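PDB 4Y4Q: sortase, SrtB family from Streptococcus pneumoniae PCS8235, which probably acts as a cysteine transpeptidase of the sortase B family that takes part in forming the type II pilus on the pneumococcal surface. Local coordinates for residues Ile210-Ser222 and Asn230-Thr242. Sequence-based numbering, arbitrary orientation.
Sequences ISLSPSDRIILLS and NGRHIVVAKITDT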
loop_
_atom_site.group_PDB
_atom_site.type_symbol
_atom_site.label_atom_id
_atom_site.label_comp_id
_atom_site.label_asym_id
_atom_site.label_seq_id
_atom_site.Cartn_x
_atom_site.Cartn_y
_atom_site.Cartn_z
ATOM N N ILE A 210 -15.026 8.449 0.998
ATOM C CA ILE A 210 -14.368 9.580 0.325
ATOM C C ILE A 210 -14.604 9.579 -1.187
ATOM O O ILE A 210 -15.159 8.621 -1.741
ATOM C CB ILE A 210 -12.848 9.683 0.622
ATOM C CG1 ILE A 210 -12.056 8.583 -0.089
ATOM C CG2 ILE A 210 -12.573 9.671 2.130
ATOM C CD1 ILE A 210 -10.541 8.739 0.112
ATOM N N SER A 211 -14.183 10.654 -1.846
ATOM C CA SER A 211 -14.448 10.832 -3.276
ATOM C C SER A 211 -13.558 9.919 -4.113
ATOM O O SER A 211 -12.344 10.136 -4.197
ATOM C CB SER A 211 -14.240 12.292 -3.679
ATOM O OG SER A 211 -14.576 12.499 -5.039
ATOM N N LEU A 212 -14.163 8.908 -4.731
ATOM C CA LEU A 212 -13.401 7.876 -5.431
ATOM C C LEU A 212 -13.916 7.577 -6.830
ATOM O O LEU A 212 -15.090 7.241 -7.028
ATOM C CB LEU A 212 -13.375 6.583 -4.620
ATOM C CG LEU A 212 -12.116 6.402 -3.784
ATOM C CD1 LEU A 212 -12.097 5.017 -3.158
ATOM C CD2 LEU A 212 -10.900 6.632 -4.666
ATOM N N SER A 213 -13.012 7.677 -7.797
ATOM C CA SER A 213 -13.349 7.414 -9.190
ATOM C C SER A 213 -12.178 6.732 -9.909
ATOM O O SER A 213 -11.040 6.773 -9.429
ATOM C CB SER A 213 -13.741 8.720 -9.894
ATOM O OG SER A 213 -12.685 9.662 -9.852
ATOM N N PRO A 214 -12.431 6.214 -11.097
ATOM C CA PRO A 214 -11.367 5.548 -11.837
ATOM C C PRO A 214 -10.267 6.574 -12.021
ATOM O O PRO A 214 -9.085 6.228 -12.006
ATOM C CB PRO A 214 -12.023 5.227 -13.177
ATOM C CG PRO A 214 -13.469 5.074 -12.852
ATOM C CD PRO A 214 -13.745 6.054 -11.747
ATOM N N SER A 215 -10.658 7.830 -12.206
ATOM C CA SER A 215 -9.692 8.875 -12.547
ATOM C C SER A 215 -8.605 9.067 -11.465
ATOM O O SER A 215 -7.498 9.530 -11.758
ATOM C CB SER A 215 -10.411 10.193 -12.844
ATOM O OG SER A 215 -11.428 10.450 -11.890
ATOM N N ASP A 216 -8.912 8.704 -10.222
ATOM C CA ASP A 216 -7.923 8.775 -9.142
ATOM C C ASP A 216 -6.931 7.609 -9.219
ATOM O O ASP A 216 -7.015 6.754 -10.105
ATOM C CB ASP A 216 -8.600 8.749 -7.766
ATOM C CG ASP A 216 -9.696 9.783 -7.624
ATOM O OD1 ASP A 216 -9.478 10.952 -8.007
ATOM O OD2 ASP A 216 -10.782 9.415 -7.127
ATOM N N ARG A 217 -5.992 7.581 -8.278
ATOM C CA ARG A 217 -5.040 6.486 -8.187
ATOM C C ARG A 217 -5.037 5.995 -6.755
ATOM O O ARG A 217 -5.083 6.799 -5.819
ATOM C CB ARG A 217 -3.642 6.952 -8.585
ATOM C CG ARG A 217 -3.478 7.211 -10.093
ATOM C CD ARG A 217 -2.130 7.842 -10.348
ATOM N NE ARG A 217 -1.992 9.093 -9.609
ATOM C CZ ARG A 217 -0.868 9.513 -9.030
ATOM N NH1 ARG A 217 0.242 8.778 -9.097
ATOM N NH2 ARG A 217 -0.858 10.678 -8.385
ATOM N N ILE A 218 -5.000 4.679 -6.579
ATOM C CA ILE A 218 -4.982 4.116 -5.237
ATOM C C ILE A 218 -3.825 3.151 -5.013
ATOM O O ILE A 218 -3.170 2.680 -5.962
ATOM C CB ILE A 218 -6.296 3.425 -4.909
ATOM C CG1 ILE A 218 -6.447 2.149 -5.731
ATOM C CG2 ILE A 218 -7.491 4.367 -5.171
ATOM C CD1 ILE A 218 -7.769 1.499 -5.446
ATOM N N ILE A 219 -3.575 2.865 -3.745
ATOM C CA ILE A 219 -2.502 1.969 -3.352
ATOM C C ILE A 219 -3.047 0.930 -2.367
ATOM O O ILE A 219 -3.781 1.279 -1.432
ATOM C CB ILE A 219 -1.398 2.747 -2.660
ATOM C CG1 ILE A 219 -0.712 3.686 -3.649
ATOM C CG2 ILE A 219 -0.388 1.813 -2.052
ATOM C CD1 ILE A 219 0.303 4.590 -2.979
ATOM N N LEU A 220 -2.701 -0.337 -2.580
ATOM C CA LEU A 220 -3.041 -1.387 -1.628
ATOM C C LEU A 220 -1.772 -1.814 -0.922
ATOM O O LEU A 220 -0.827 -2.313 -1.551
ATOM C CB LEU A 220 -3.677 -2.604 -2.305
ATOM C CG LEU A 220 -5.125 -2.506 -2.804
ATOM C CD1 LEU A 220 -5.209 -1.639 -4.048
ATOM C CD2 LEU A 220 -5.677 -3.878 -3.107
ATOM N N LEU A 221 -1.735 -1.613 0.386
ATOM C CA LEU A 221 -0.565 -2.035 1.145
ATOM C C LEU A 221 -0.933 -3.317 1.872
ATOM O O LEU A 221 -1.843 -3.333 2.708
ATOM C CB LEU A 221 -0.129 -0.945 2.130
ATOM C CG LEU A 221 0.883 -1.343 3.216
ATOM C CD1 LEU A 221 2.163 -1.879 2.618
ATOM C CD2 LEU A 221 1.180 -0.151 4.127
ATOM N N SER A 222 -0.208 -4.387 1.568
ATOM C CA SER A 222 -0.607 -5.724 1.993
ATOM C C SER A 222 0.482 -6.397 2.818
ATOM O O SER A 222 1.658 -6.358 2.448
ATOM C CB SER A 222 -0.898 -6.568 0.736
ATOM O OG SER A 222 -1.021 -7.956 1.031
ATOM N N ASN A 230 -2.342 -18.305 5.280
ATOM C CA ASN A 230 -2.541 -17.655 4.036
ATOM C C ASN A 230 -3.386 -16.398 4.118
ATOM O O ASN A 230 -3.735 -15.843 3.118
ATOM C CB ASN A 230 -3.073 -18.628 3.018
ATOM C CG ASN A 230 -2.307 -18.556 1.744
ATOM O OD1 ASN A 230 -2.876 -18.419 0.688
ATOM N ND2 ASN A 230 -1.006 -18.584 1.850
ATOM N N GLY A 231 -3.669 -15.937 5.322
ATOM C CA GLY A 231 -4.342 -14.675 5.531
ATOM C C GLY A 231 -3.451 -13.470 5.327
ATOM O O GLY A 231 -2.280 -13.518 5.619
ATOM N N ARG A 232 -4.028 -12.392 4.826
ATOM C CA ARG A 232 -3.323 -11.134 4.653
ATOM C C ARG A 232 -4.113 -9.921 5.168
ATOM O O ARG A 232 -5.314 -9.927 5.180
ATOM C CB ARG A 232 -2.991 -10.903 3.183
ATOM C CG ARG A 232 -2.117 -11.934 2.529
ATOM C CD ARG A 232 -0.702 -11.936 3.030
ATOM N NE ARG A 232 0.155 -12.850 2.294
ATOM C CZ ARG A 232 0.361 -14.124 2.594
ATOM N NH1 ARG A 232 -0.242 -14.683 3.614
ATOM N NH2 ARG A 232 1.176 -14.839 1.861
ATOM N N HIS A 233 -3.397 -8.871 5.546
ATOM C CA HIS A 233 -4.016 -7.614 5.967
ATOM C C HIS A 233 -3.746 -6.565 4.899
ATOM O O HIS A 233 -2.619 -6.480 4.403
ATOM C CB HIS A 233 -3.357 -7.106 7.251
ATOM C CG HIS A 233 -3.762 -7.836 8.490
ATOM N ND1 HIS A 233 -5.075 -7.945 8.897
ATOM C CD2 HIS A 233 -3.019 -8.450 9.439
ATOM C CE1 HIS A 233 -5.124 -8.608 10.039
ATOM N NE2 HIS A 233 -3.891 -8.924 10.389
ATOM N N ILE A 234 -4.748 -5.752 4.553
ATOM C CA ILE A 234 -4.548 -4.687 3.577
ATOM C C ILE A 234 -5.128 -3.355 4.049
ATOM O O ILE A 234 -6.257 -3.317 4.557
ATOM C CB ILE A 234 -5.193 -5.057 2.222
ATOM C CG1 ILE A 234 -4.560 -6.327 1.634
ATOM C CG2 ILE A 234 -5.098 -3.894 1.221
ATOM C CD1 ILE A 234 -5.304 -6.859 0.427
ATOM N N VAL A 235 -4.360 -2.268 3.920
ATOM C CA VAL A 235 -4.960 -0.932 3.999
ATOM C C VAL A 235 -4.925 -0.312 2.617
ATOM O O VAL A 235 -3.972 -0.514 1.867
ATOM C CB VAL A 235 -4.317 0.039 5.054
ATOM C CG1 VAL A 235 -4.528 -0.469 6.448
ATOM C CG2 VAL A 235 -2.855 0.271 4.789
ATOM N N VAL A 236 -5.980 0.412 2.260
ATOM C CA VAL A 236 -6.041 1.025 0.935
ATOM C C VAL A 236 -6.107 2.542 1.054
ATOM O O VAL A 236 -6.877 3.085 1.852
ATOM C CB VAL A 236 -7.250 0.531 0.128
ATOM C CG1 VAL A 236 -7.042 0.835 -1.347
ATOM C CG2 VAL A 236 -7.434 -0.966 0.314
ATOM N N ALA A 237 -5.308 3.221 0.247
ATOM C CA ALA A 237 -5.213 4.673 0.312
ATOM C C ALA A 237 -5.369 5.294 -1.068
ATOM O O ALA A 237 -4.912 4.719 -2.077
ATOM C CB ALA A 237 -3.886 5.064 0.890
ATOM N N LYS A 238 -5.991 6.472 -1.103
ATOM C CA LYS A 238 -6.029 7.285 -2.316
ATOM C C LYS A 238 -4.804 8.180 -2.356
ATOM O O LYS A 238 -4.402 8.744 -1.328
ATOM C CB LYS A 238 -7.266 8.166 -2.310
ATOM C CG LYS A 238 -7.316 9.187 -3.445
ATOM C CD LYS A 238 -8.611 9.993 -3.369
ATOM C CE LYS A 238 -8.691 11.047 -4.477
ATOM N NZ LYS A 238 -9.990 11.798 -4.443
ATOM N N ILE A 239 -4.211 8.338 -3.534
ATOM C CA ILE A 239 -3.136 9.314 -3.679
ATOM C C ILE A 239 -3.740 10.696 -3.947
ATOM O O ILE A 239 -4.605 10.849 -4.816
ATOM C CB ILE A 239 -2.166 8.913 -4.787
ATOM C CG1 ILE A 239 -1.677 7.480 -4.547
ATOM C CG2 ILE A 239 -0.991 9.883 -4.848
ATOM C CD1 ILE A 239 -0.678 6.985 -5.590
ATOM N N THR A 240 -3.295 11.695 -3.186
ATOM C CA THR A 240 -3.881 13.030 -3.237
ATOM C C THR A 240 -2.818 14.094 -3.465
ATOM O O THR A 240 -1.624 13.831 -3.326
ATOM C CB THR A 240 -4.602 13.376 -1.905
ATOM O OG1 THR A 240 -3.640 13.510 -0.853
ATOM C CG2 THR A 240 -5.604 12.304 -1.520
ATOM N N ASP A 241 -3.251 15.305 -3.794
ATOM C CA ASP A 241 -2.328 16.427 -3.902
ATOM C C ASP A 241 -2.184 17.080 -2.533
ATOM O O ASP A 241 -3.179 17.289 -1.838
ATOM C CB ASP A 241 -2.836 17.448 -4.921
ATOM C CG ASP A 241 -3.362 16.793 -6.188
ATOM O OD1 ASP A 241 -2.549 16.482 -7.086
ATOM O OD2 ASP A 241 -4.591 16.587 -6.286
ATOM N N THR A 242 -0.946 17.389 -2.150
ATOM C CA THR A 242 -0.650 18.021 -0.857
ATOM C C THR A 242 -1.225 17.241 0.327
ATOM O O THR A 242 -0.495 16.857 1.241
ATOM C CB THR A 242 -1.119 19.511 -0.792
ATOM O OG1 THR A 242 -2.550 19.579 -0.734
ATOM C CG2 THR A 242 -0.618 20.295 -2.001
HETATM O O HOH W 1 -5.552 10.065 -7.031
#
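Lys238 of strand 231-240 meets Ser211 and Asp216 in the loop that leads into strand 218-225. Its chain is fully extended, with CG anti to the backbone N (chi1 173°), and this carries the ammonium past Ile210, whose CD1 lies against CB and CD of Lys238. Lys238 NZ donates to Ser211 O at 2.9 Å, tilted slightly from the carbonyl plane. The carboxylate of Asp216 sits beside the end of the lysine: Asp216 CG is 3.5 Å from Lys238 CE, while Asp216 OD2 to Lys238 NZ, at 3.7 Å, is a long salt bridge. Asp216 OD2 also accepts the N-H of Ser213 from above the carboxylate plane, bracing the type I turn that Asp216 N to Ser213 O closes.

On the face that carries Ile219, Ala237, Leu221 and Val235, Ile219 meets Ile239 at about a right angle, CD1 to CD1 at 3.7 Å. CD1 of Ile239 also lies over one face of the Arg217 guanidinium, toward its rim, and CG2 of Ile239 approaches Arg217 NH2. Arg217 NH1 is held by the hydroxyl of Tyr160 and the carbonyl of Phe120. Further along, Leu221 CB and CD2 run alongside Val235 CG2; on the face shared with Lys238, Leu220 CG and CD1 stand next to CG1 of Val236.

Between the two layers of side chains the strands pair as an antiparallel hairpin. Ile219 pairs with Ala237 and Leu221 with Val235, each through two backbone bonds; Ile239 N adds a nearly straight one to Arg217 O (178°). Strands 124-129 and 163-176 flank the hairpin within the sortase beta-barrel.

The chemistry thus divides: apolar packing and backbone bonds join the buried strands, while at the partly exposed end one lysine ties down the incoming loop, its charge probably offset in part by Asp216.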